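Local coordinates for sister chromatid cohesion protein (Chaetomium thermophilum, PDB 5T8V) that probably loads cohesin onto chromatin, here represented by the HEAT-repeat C-terminal part of the longer protein, at residues A[434-439]-A[611-616]; A[388-393]-A[449-454]; A[312-317]-A[425-430]. All coordinates share one frame; numbering follows the deposited sequence.

How the interactions relate
The three contacts hold neighbouring helices of a HEAT-repeat array, and all are apolar across the interface. Interactions 1 and 3 share helix 423-440: its later part meets helix 610-619 in interaction 1, its earlier part meets helix 305-315 in interaction 3. Interaction 2 joins helix 357-391 to helix 446-474, which follows helix 423-440 in the chain and touches it through Ala452 and Val439. Interactions 2 and 3 are buried, whereas interaction 1 is only partly so. Branched side chains meet in interactions 1 and 3, while a flexible methionine spans the gap in interaction 2. Polar groups pair off the interface, within a segment (the Glu425-Arg429 salt bridge of interaction 3) or elsewhere in the chain.

Interaction 1. Residues A[434-439]-A[611-616]; sequences MMVGLV and GAILNI
Ile616 faces helix 423-440 and touches both Val436 and Val439, one with each branch of its side chain. From CB, the short branch CG2 lies opposite the backbone N and meets Val439 CG1, 4.3 Å from Ile616 CG2. The longer branch leaves CB through CG1, anti to the carbonyl carbon (chi1 -77°), and runs on extended to CD1. This tip reaches the other valine, with Ile616 CD1 4.2 Å from Val436 CG1, the two side chains meeting at a slant. A beta-branched residue with one long arm suits this place because it can meet two valines spaced three residues apart on the facing helix.

Val436 is shared in turn. Its CG1 serves Ile616, while its second methyl goes to the preceding turn of helix 610-619, where Val436 CG2 lies 3.7 Å from Ile613 CG2. These two side chains cross at about a right angle. With chi1 at 56°, Ile613 CG1 lies between the backbone N and the carbonyl carbon, and CG2 is the branch that touches. The axes of the two short helical segments stay 11.7 Å apart and cross at 42°, a spacing bridged by branched aliphatic groups and burying a modest 151 Å². On another side of helix 610-619, Asn615 turns its amide back to its own helix: Asn615 ND2 donates to Gly611 O at 2.9 Å, from above the carbonyl plane. The same oxygen takes the backbone N of Asn615, so it is held twice.

Helix 446-474 packs against both partners, with Ala452 on Val439 and Leu453 on Ile616. Helix 357-391 lies against another side of helix 423-440, at Met434 and Met435.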
loop_
_atom_site.group_PDB
_atom_site.type_symbol
_atom_site.label_atom_id
_atom_site.label_comp_id
_atom_site.label_asym_id
_atom_site.label_seq_id
_atom_site.Cartn_x
_atom_site.Cartn_y
_atom_site.Cartn_z
ATOM N N MET A 434 -19.322 12.698 8.486
ATOM C CA MET A 434 -19.433 13.402 7.216
ATOM C C MET A 434 -18.459 12.847 6.184
ATOM O O MET A 434 -18.813 12.698 5.008
ATOM C CB MET A 434 -19.199 14.893 7.433
ATOM C CG MET A 434 -19.438 15.736 6.195
ATOM S SD MET A 434 -19.625 17.480 6.581
ATOM C CE MET A 434 -21.198 17.466 7.443
ATOM N N MET A 435 -17.228 12.536 6.598
ATOM C CA MET A 435 -16.251 12.018 5.644
ATOM C C MET A 435 -16.623 10.615 5.179
ATOM O O MET A 435 -16.544 10.313 3.983
ATOM C CB MET A 435 -14.852 12.030 6.261
ATOM C CG MET A 435 -14.360 13.420 6.614
ATOM S SD MET A 435 -14.430 14.566 5.223
ATOM C CE MET A 435 -14.659 16.121 6.079
ATOM N N VAL A 436 -17.027 9.744 6.104
ATOM C CA VAL A 436 -17.529 8.432 5.705
ATOM C C VAL A 436 -18.659 8.600 4.698
ATOM O O VAL A 436 -18.700 7.928 3.660
ATOM C CB VAL A 436 -17.985 7.630 6.938
ATOM C CG1 VAL A 436 -18.652 6.323 6.516
ATOM C CG2 VAL A 436 -16.803 7.344 7.846
ATOM N N GLY A 437 -19.589 9.511 4.991
ATOM C CA GLY A 437 -20.669 9.771 4.053
ATOM C C GLY A 437 -20.162 10.160 2.678
ATOM O O GLY A 437 -20.645 9.659 1.660
ATOM N N LEU A 438 -19.174 11.061 2.629
ATOM C CA LEU A 438 -18.643 11.498 1.340
ATOM C C LEU A 438 -17.991 10.346 0.590
ATOM O O LEU A 438 -18.088 10.262 -0.640
ATOM C CB LEU A 438 -17.640 12.638 1.536
ATOM C CG LEU A 438 -18.203 14.011 1.923
ATOM C CD1 LEU A 438 -17.071 15.007 2.148
ATOM C CD2 LEU A 438 -19.168 14.541 0.866
ATOM N N VAL A 439 -17.321 9.443 1.311
ATOM C CA VAL A 439 -16.648 8.328 0.651
ATOM C C VAL A 439 -17.654 7.288 0.173
ATOM O O VAL A 439 -17.402 6.583 -0.811
ATOM C CB VAL A 439 -15.603 7.708 1.598
ATOM C CG1 VAL A 439 -14.974 6.459 0.983
ATOM C CG2 VAL A 439 -14.526 8.721 1.928
ATOM N N GLY A 611 -12.748 0.299 13.617
ATOM C CA GLY A 611 -12.828 -0.808 12.686
ATOM C C GLY A 611 -13.318 -0.381 11.320
ATOM O O GLY A 611 -12.575 -0.458 10.335
ATOM N N ALA A 612 -14.552 0.125 11.262
ATOM C CA ALA A 612 -15.136 0.516 9.984
ATOM C C ALA A 612 -14.172 1.392 9.195
ATOM O O ALA A 612 -13.746 1.036 8.090
ATOM C CB ALA A 612 -16.461 1.243 10.212
ATOM N N ILE A 613 -13.786 2.535 9.766
ATOM C CA ILE A 613 -12.977 3.471 8.995
ATOM C C ILE A 613 -11.628 2.854 8.665
ATOM O O ILE A 613 -11.078 3.096 7.583
ATOM C CB ILE A 613 -12.841 4.821 9.734
ATOM C CG1 ILE A 613 -12.262 4.631 11.137
ATOM C CG2 ILE A 613 -14.205 5.514 9.787
ATOM C CD1 ILE A 613 -12.158 5.915 11.944
ATOM N N LEU A 614 -11.096 2.010 9.553
ATOM C CA LEU A 614 -9.845 1.328 9.245
ATOM C C LEU A 614 -9.965 0.573 7.928
ATOM O O LEU A 614 -9.093 0.670 7.057
ATOM C CB LEU A 614 -9.460 0.386 10.386
ATOM C CG LEU A 614 -8.189 -0.445 10.177
ATOM C CD1 LEU A 614 -6.991 0.436 9.853
ATOM C CD2 LEU A 614 -7.906 -1.298 11.409
ATOM N N ASN A 615 -11.071 -0.155 7.746
ATOM C CA ASN A 615 -11.299 -0.829 6.475
ATOM C C ASN A 615 -11.268 0.169 5.326
ATOM O O ASN A 615 -10.559 -0.033 4.334
ATOM C CB ASN A 615 -12.628 -1.585 6.511
ATOM C CG ASN A 615 -12.540 -2.869 7.310
ATOM O OD1 ASN A 615 -12.510 -3.962 6.747
ATOM N ND2 ASN A 615 -12.477 -2.743 8.630
ATOM N N ILE A 616 -12.010 1.273 5.458
ATOM C CA ILE A 616 -11.999 2.300 4.420
ATOM C C ILE A 616 -10.567 2.672 4.080
ATOM O O ILE A 616 -10.209 2.837 2.907
ATOM C CB ILE A 616 -12.816 3.527 4.872
ATOM C CG1 ILE A 616 -14.312 3.237 4.742
ATOM C CG2 ILE A 616 -12.440 4.773 4.060
ATOM C CD1 ILE A 616 -15.205 4.280 5.380
#

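Interaction 2. Residues A[388-393]-A[449-454]; sequences NRALNS and KNMALE
Met451 reaches from helix 446-474 to the last turn of helix 357-391, where its sulfur and terminal methyl meet Leu391 and Ala390. The chain starts out straight: CG is trans to the backbone nitrogen (chi1 -171°) and SD continues the extended line. Only the last bond bends, with chi3 at 70°, which turns CE toward Leu391. Leu391 holds its CG beside its own backbone N (chi1 -59°), and the end of its side chain comes nearer to Met451 than the start. Both end atoms of the methionine therefore lie by one branch of the leucine, Met451 CE being 3.5 Å from Leu391 CD2. Met451 SD sits 3.6 Å from Leu391 CD2. Ala390 meets the sulfur too, its CB 4.1 Å from Met451 SD; a side chain this short fits beside the bulky sulfur. An unbranched, pliable methionine suits a gap in which the nearest CA atoms, those of Leu391 and Met451, are 8.7 Å apart. With an alanine in place of Met451, Leu391 and Ala390 would probably lose their shared partner, and a gap would be likely to open between the helices. Leu405 of helix 402-414 touches both Ala390 and Met451, and Met435 of helix 423-440 also reaches Met451. Apolar side chains packed between helices, here two not adjacent in the chain, make the hydrophobic interior expected of a HEAT-repeat solenoid.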
loop_
_atom_site.group_PDB
_atom_site.type_symbol
_atom_site.label_atom_id
_atom_site.label_comp_id
_atom_site.label_asym_id
_atom_site.label_seq_id
_atom_site.Cartn_x
_atom_site.Cartn_y
_atom_site.Cartn_z
ATOM N N ASN A 388 -17.479 22.682 4.132
ATOM C CA ASN A 388 -18.069 23.368 2.991
ATOM C C ASN A 388 -17.037 24.216 2.264
ATOM O O ASN A 388 -16.798 24.036 1.067
ATOM C CB ASN A 388 -19.237 24.237 3.443
ATOM C CG ASN A 388 -19.742 25.139 2.337
ATOM O OD1 ASN A 388 -19.958 24.695 1.208
ATOM N ND2 ASN A 388 -19.907 26.420 2.649
ATOM N N ARG A 389 -16.411 25.157 2.973
ATOM C CA ARG A 389 -15.464 26.022 2.283
ATOM C C ARG A 389 -14.087 25.390 2.129
ATOM O O ARG A 389 -13.220 25.985 1.479
ATOM C CB ARG A 389 -15.355 27.372 2.989
ATOM C CG ARG A 389 -14.822 27.330 4.392
ATOM C CD ARG A 389 -14.885 28.716 5.019
ATOM N NE ARG A 389 -14.206 29.730 4.207
ATOM C CZ ARG A 389 -14.795 30.485 3.282
ATOM N NH1 ARG A 389 -16.091 30.358 3.026
ATOM N NH2 ARG A 389 -14.081 31.374 2.604
ATOM N N ALA A 390 -13.863 24.204 2.696
ATOM C CA ALA A 390 -12.696 23.422 2.308
ATOM C C ALA A 390 -12.870 22.848 0.912
ATOM O O ALA A 390 -11.890 22.715 0.169
ATOM C CB ALA A 390 -12.447 22.295 3.313
ATOM N N LEU A 391 -14.106 22.519 0.531
ATOM C CA LEU A 391 -14.389 21.944 -0.781
ATOM C C LEU A 391 -14.813 22.999 -1.796
ATOM O O LEU A 391 -14.154 23.180 -2.823
ATOM C CB LEU A 391 -15.480 20.873 -0.657
ATOM C CG LEU A 391 -15.178 19.697 0.268
ATOM C CD1 LEU A 391 -16.362 18.751 0.289
ATOM C CD2 LEU A 391 -13.911 18.969 -0.164
ATOM N N ASN A 392 -15.909 23.700 -1.528
ATOM C CA ASN A 392 -16.510 24.608 -2.503
ATOM C C ASN A 392 -15.811 25.962 -2.577
ATOM O O ASN A 392 -16.464 26.990 -2.770
ATOM C CB ASN A 392 -17.990 24.777 -2.167
ATOM C CG ASN A 392 -18.737 23.455 -2.151
ATOM O OD1 ASN A 392 -18.531 22.601 -3.016
ATOM N ND2 ASN A 392 -19.603 23.275 -1.158
ATOM N N SER A 393 -14.488 25.990 -2.435
ATOM C CA SER A 393 -13.732 27.232 -2.540
ATOM C C SER A 393 -13.191 27.414 -3.955
ATOM O O SER A 393 -13.756 28.158 -4.757
ATOM C CB SER A 393 -12.583 27.246 -1.533
ATOM O OG SER A 393 -11.683 26.178 -1.772
ATOM N N LYS A 449 -13.622 12.977 -2.103
ATOM C CA LYS A 449 -13.217 11.640 -1.679
ATOM C C LYS A 449 -11.786 11.647 -1.155
ATOM O O LYS A 449 -11.495 11.074 -0.100
ATOM C CB LYS A 449 -13.355 10.652 -2.838
ATOM C CG LYS A 449 -14.786 10.264 -3.174
ATOM C CD LYS A 449 -14.818 9.205 -4.273
ATOM C CE LYS A 449 -16.240 8.856 -4.688
ATOM N NZ LYS A 449 -17.027 8.267 -3.569
ATOM N N ASN A 450 -10.877 12.294 -1.886
ATOM C CA ASN A 450 -9.481 12.342 -1.464
ATOM C C ASN A 450 -9.344 13.007 -0.103
ATOM O O ASN A 450 -8.643 12.503 0.782
ATOM C CB ASN A 450 -8.648 13.080 -2.509
ATOM C CG ASN A 450 -8.640 12.373 -3.840
ATOM O OD1 ASN A 450 -9.243 11.313 -3.994
ATOM N ND2 ASN A 450 -7.961 12.958 -4.818
ATOM N N MET A 451 -10.007 14.148 0.086
ATOM C CA MET A 451 -9.976 14.801 1.389
ATOM C C MET A 451 -10.519 13.875 2.470
ATOM O O MET A 451 -9.910 13.715 3.535
ATOM C CB MET A 451 -10.779 16.100 1.342
ATOM C CG MET A 451 -10.619 16.962 2.585
ATOM S SD MET A 451 -11.786 18.329 2.654
ATOM C CE MET A 451 -13.313 17.444 2.947
ATOM N N ALA A 452 -11.666 13.246 2.202
ATOM C CA ALA A 452 -12.312 12.403 3.202
ATOM C C ALA A 452 -11.406 11.253 3.623
ATOM O O ALA A 452 -11.280 10.953 4.815
ATOM C CB ALA A 452 -13.637 11.877 2.657
ATOM N N LEU A 453 -10.776 10.584 2.656
ATOM C CA LEU A 453 -9.840 9.516 2.991
ATOM C C LEU A 453 -8.650 10.059 3.772
ATOM O O LEU A 453 -8.238 9.474 4.783
ATOM C CB LEU A 453 -9.369 8.818 1.714
ATOM C CG LEU A 453 -10.443 8.062 0.929
ATOM C CD1 LEU A 453 -9.940 7.700 -0.458
ATOM C CD2 LEU A 453 -10.874 6.812 1.679
ATOM N N GLU A 454 -8.094 11.186 3.326
ATOM C CA GLU A 454 -6.915 11.745 3.978
ATOM C C GLU A 454 -7.195 12.081 5.438
ATOM O O GLU A 454 -6.326 11.900 6.299
ATOM C CB GLU A 454 -6.443 12.979 3.212
ATOM C CG GLU A 454 -5.271 13.706 3.849
ATOM C CD GLU A 454 -4.554 14.619 2.870
ATOM O OE1 GLU A 454 -5.035 14.758 1.724
ATOM O OE2 GLU A 454 -3.510 15.196 3.245
#

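Interaction 3. Residues A[312-317]-A[425-430]; sequences RLVQTS and ELLLRL
Leu313 O, in helix 305-315, takes the hydroxyl of Thr316, with OG1 2.6 Å from the oxygen, and also a weak bond from the backbone N of Thr316. In this HEAT-repeat array the helix packs on helix 423-440 through Val314, whose two methyls part toward two leucines. Val314 CG1, pointing away from its own backbone N (chi1 175°), lies 3.9 Å from Leu426 CD2. The other methyl turns to the leucine that follows on the facing helix, with Val314 CG2 4.1 Å from Leu427 CD2. Both pairs meet obliquely, and a forked valine suits a place where two consecutive leucines of the facing helix offer one methyl to each of its branches. Around this buried apolar patch, polar groups find partners close by. Arg312 forms a salt bridge with Asp259, and Gln315 OE1 accepts from the backbone N of Ala423. Within helix 423-440, Arg429 grips the carboxylate of Glu425, one turn back, side-on with NE and NH2, one nitrogen to each oxygen. Arg429 NE lies 3.1 Å from Glu425 OE2, nearly in the guanidinium plane. Over one face of that guanidinium group, offset toward its rim, sits Leu426 CD1, 3.6 Å above the plane.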
loop_
_atom_site.group_PDB
_atom_site.type_symbol
_atom_site.label_atom_id
_atom_site.label_comp_id
_atom_site.label_asym_id
_atom_site.label_seq_id
_atom_site.Cartn_x
_atom_site.Cartn_y
_atom_site.Cartn_z
ATOM N N ARG A 312 -15.176 25.692 23.145
ATOM C CA ARG A 312 -15.908 26.295 24.256
ATOM C C ARG A 312 -17.348 26.603 23.865
ATOM O O ARG A 312 -18.283 26.313 24.620
ATOM C CB ARG A 312 -15.201 27.566 24.723
ATOM C CG ARG A 312 -14.007 27.314 25.623
ATOM C CD ARG A 312 -13.624 28.569 26.389
ATOM N NE ARG A 312 -14.693 29.016 27.275
ATOM C CZ ARG A 312 -14.628 30.104 28.034
ATOM N NH1 ARG A 312 -13.541 30.865 28.019
ATOM N NH2 ARG A 312 -15.652 30.433 28.810
ATOM N N LEU A 313 -17.545 27.198 22.687
ATOM C CA LEU A 313 -18.897 27.468 22.210
ATOM C C LEU A 313 -19.698 26.181 22.091
ATOM O O LEU A 313 -20.902 26.161 22.376
ATOM C CB LEU A 313 -18.850 28.187 20.860
ATOM C CG LEU A 313 -18.181 29.562 20.813
ATOM C CD1 LEU A 313 -18.350 30.174 19.430
ATOM C CD2 LEU A 313 -18.740 30.486 21.878
ATOM N N VAL A 314 -19.050 25.094 21.671
ATOM C CA VAL A 314 -19.761 23.823 21.593
ATOM C C VAL A 314 -20.158 23.333 22.981
ATOM O O VAL A 314 -21.184 22.658 23.130
ATOM C CB VAL A 314 -18.913 22.776 20.849
ATOM C CG1 VAL A 314 -19.599 21.408 20.875
ATOM C CG2 VAL A 314 -18.668 23.220 19.418
ATOM N N GLN A 315 -19.375 23.653 24.015
ATOM C CA GLN A 315 -19.677 23.157 25.356
ATOM C C GLN A 315 -20.572 24.092 26.160
ATOM O O GLN A 315 -21.055 23.692 27.225
ATOM C CB GLN A 315 -18.396 22.900 26.161
ATOM C CG GLN A 315 -17.163 22.651 25.327
ATOM C CD GLN A 315 -16.069 21.925 26.076
ATOM O OE1 GLN A 315 -15.400 21.052 25.523
ATOM N NE2 GLN A 315 -15.858 22.300 27.331
ATOM N N THR A 316 -20.806 25.320 25.691
ATOM C CA THR A 316 -21.761 26.193 26.366
ATOM C C THR A 316 -23.192 25.688 26.257
ATOM O O THR A 316 -24.078 26.250 26.909
ATOM C CB THR A 316 -21.694 27.618 25.800
ATOM O OG1 THR A 316 -21.871 27.589 24.376
ATOM C CG2 THR A 316 -20.367 28.277 26.145
ATOM N N SER A 317 -23.435 24.645 25.457
ATOM C CA SER A 317 -24.791 24.145 25.252
ATOM C C SER A 317 -25.515 23.925 26.573
ATOM O O SER A 317 -26.691 24.281 26.714
ATOM C CB SER A 317 -24.741 22.847 24.449
ATOM O OG SER A 317 -24.035 23.042 23.237
ATOM N N GLU A 425 -14.353 15.252 20.928
ATOM C CA GLU A 425 -14.932 14.016 20.423
ATOM C C GLU A 425 -16.197 14.281 19.622
ATOM O O GLU A 425 -16.519 13.511 18.713
ATOM C CB GLU A 425 -15.226 13.056 21.577
ATOM C CG GLU A 425 -15.841 11.718 21.150
ATOM C CD GLU A 425 -17.344 11.787 20.947
ATOM O OE1 GLU A 425 -17.979 12.727 21.474
ATOM O OE2 GLU A 425 -17.893 10.904 20.252
ATOM N N LEU A 426 -16.929 15.347 19.941
ATOM C CA LEU A 426 -18.163 15.639 19.219
ATOM C C LEU A 426 -17.866 16.224 17.843
ATOM O O LEU A 426 -18.428 15.782 16.830
ATOM C CB LEU A 426 -19.032 16.593 20.041
ATOM C CG LEU A 426 -20.348 17.046 19.408
ATOM C CD1 LEU A 426 -21.180 15.864 18.944
ATOM C CD2 LEU A 426 -21.129 17.889 20.402
ATOM N N LEU A 427 -16.975 17.216 17.788
ATOM C CA LEU A 427 -16.566 17.778 16.506
ATOM C C LEU A 427 -15.941 16.708 15.620
ATOM O O LEU A 427 -16.284 16.581 14.438
ATOM C CB LEU A 427 -15.590 18.929 16.740
ATOM C CG LEU A 427 -16.197 20.169 17.399
ATOM C CD1 LEU A 427 -15.117 21.027 18.022
ATOM C CD2 LEU A 427 -16.984 20.969 16.375
ATOM N N LEU A 428 -15.024 15.918 16.185
ATOM C CA LEU A 428 -14.400 14.840 15.424
ATOM C C LEU A 428 -15.414 13.781 15.018
ATOM O O LEU A 428 -15.288 13.180 13.947
ATOM C CB LEU A 428 -13.277 14.207 16.243
ATOM C CG LEU A 428 -12.028 15.064 16.445
ATOM C CD1 LEU A 428 -11.153 14.474 17.544
ATOM C CD2 LEU A 428 -11.249 15.179 15.148
ATOM N N ARG A 429 -16.417 13.529 15.861
ATOM C CA ARG A 429 -17.442 12.544 15.529
ATOM C C ARG A 429 -18.237 12.982 14.307
ATOM O O ARG A 429 -18.395 12.219 13.347
ATOM C CB ARG A 429 -18.374 12.331 16.720
ATOM C CG ARG A 429 -19.428 11.250 16.508
ATOM C CD ARG A 429 -20.707 11.564 17.267
ATOM N NE ARG A 429 -20.474 11.738 18.698
ATOM C CZ ARG A 429 -21.390 12.170 19.557
ATOM N NH1 ARG A 429 -22.609 12.480 19.138
ATOM N NH2 ARG A 429 -21.085 12.297 20.840
ATOM N N LEU A 430 -18.754 14.212 14.328
ATOM C CA LEU A 430 -19.537 14.686 13.192
ATOM C C LEU A 430 -18.676 14.794 11.940
ATOM O O LEU A 430 -19.123 14.452 10.836
ATOM C CB LEU A 430 -20.183 16.028 13.527
ATOM C CG LEU A 430 -21.110 16.008 14.743
ATOM C CD1 LEU A 430 -21.659 17.392 15.003
ATOM C CD2 LEU A 430 -22.244 15.017 14.560
#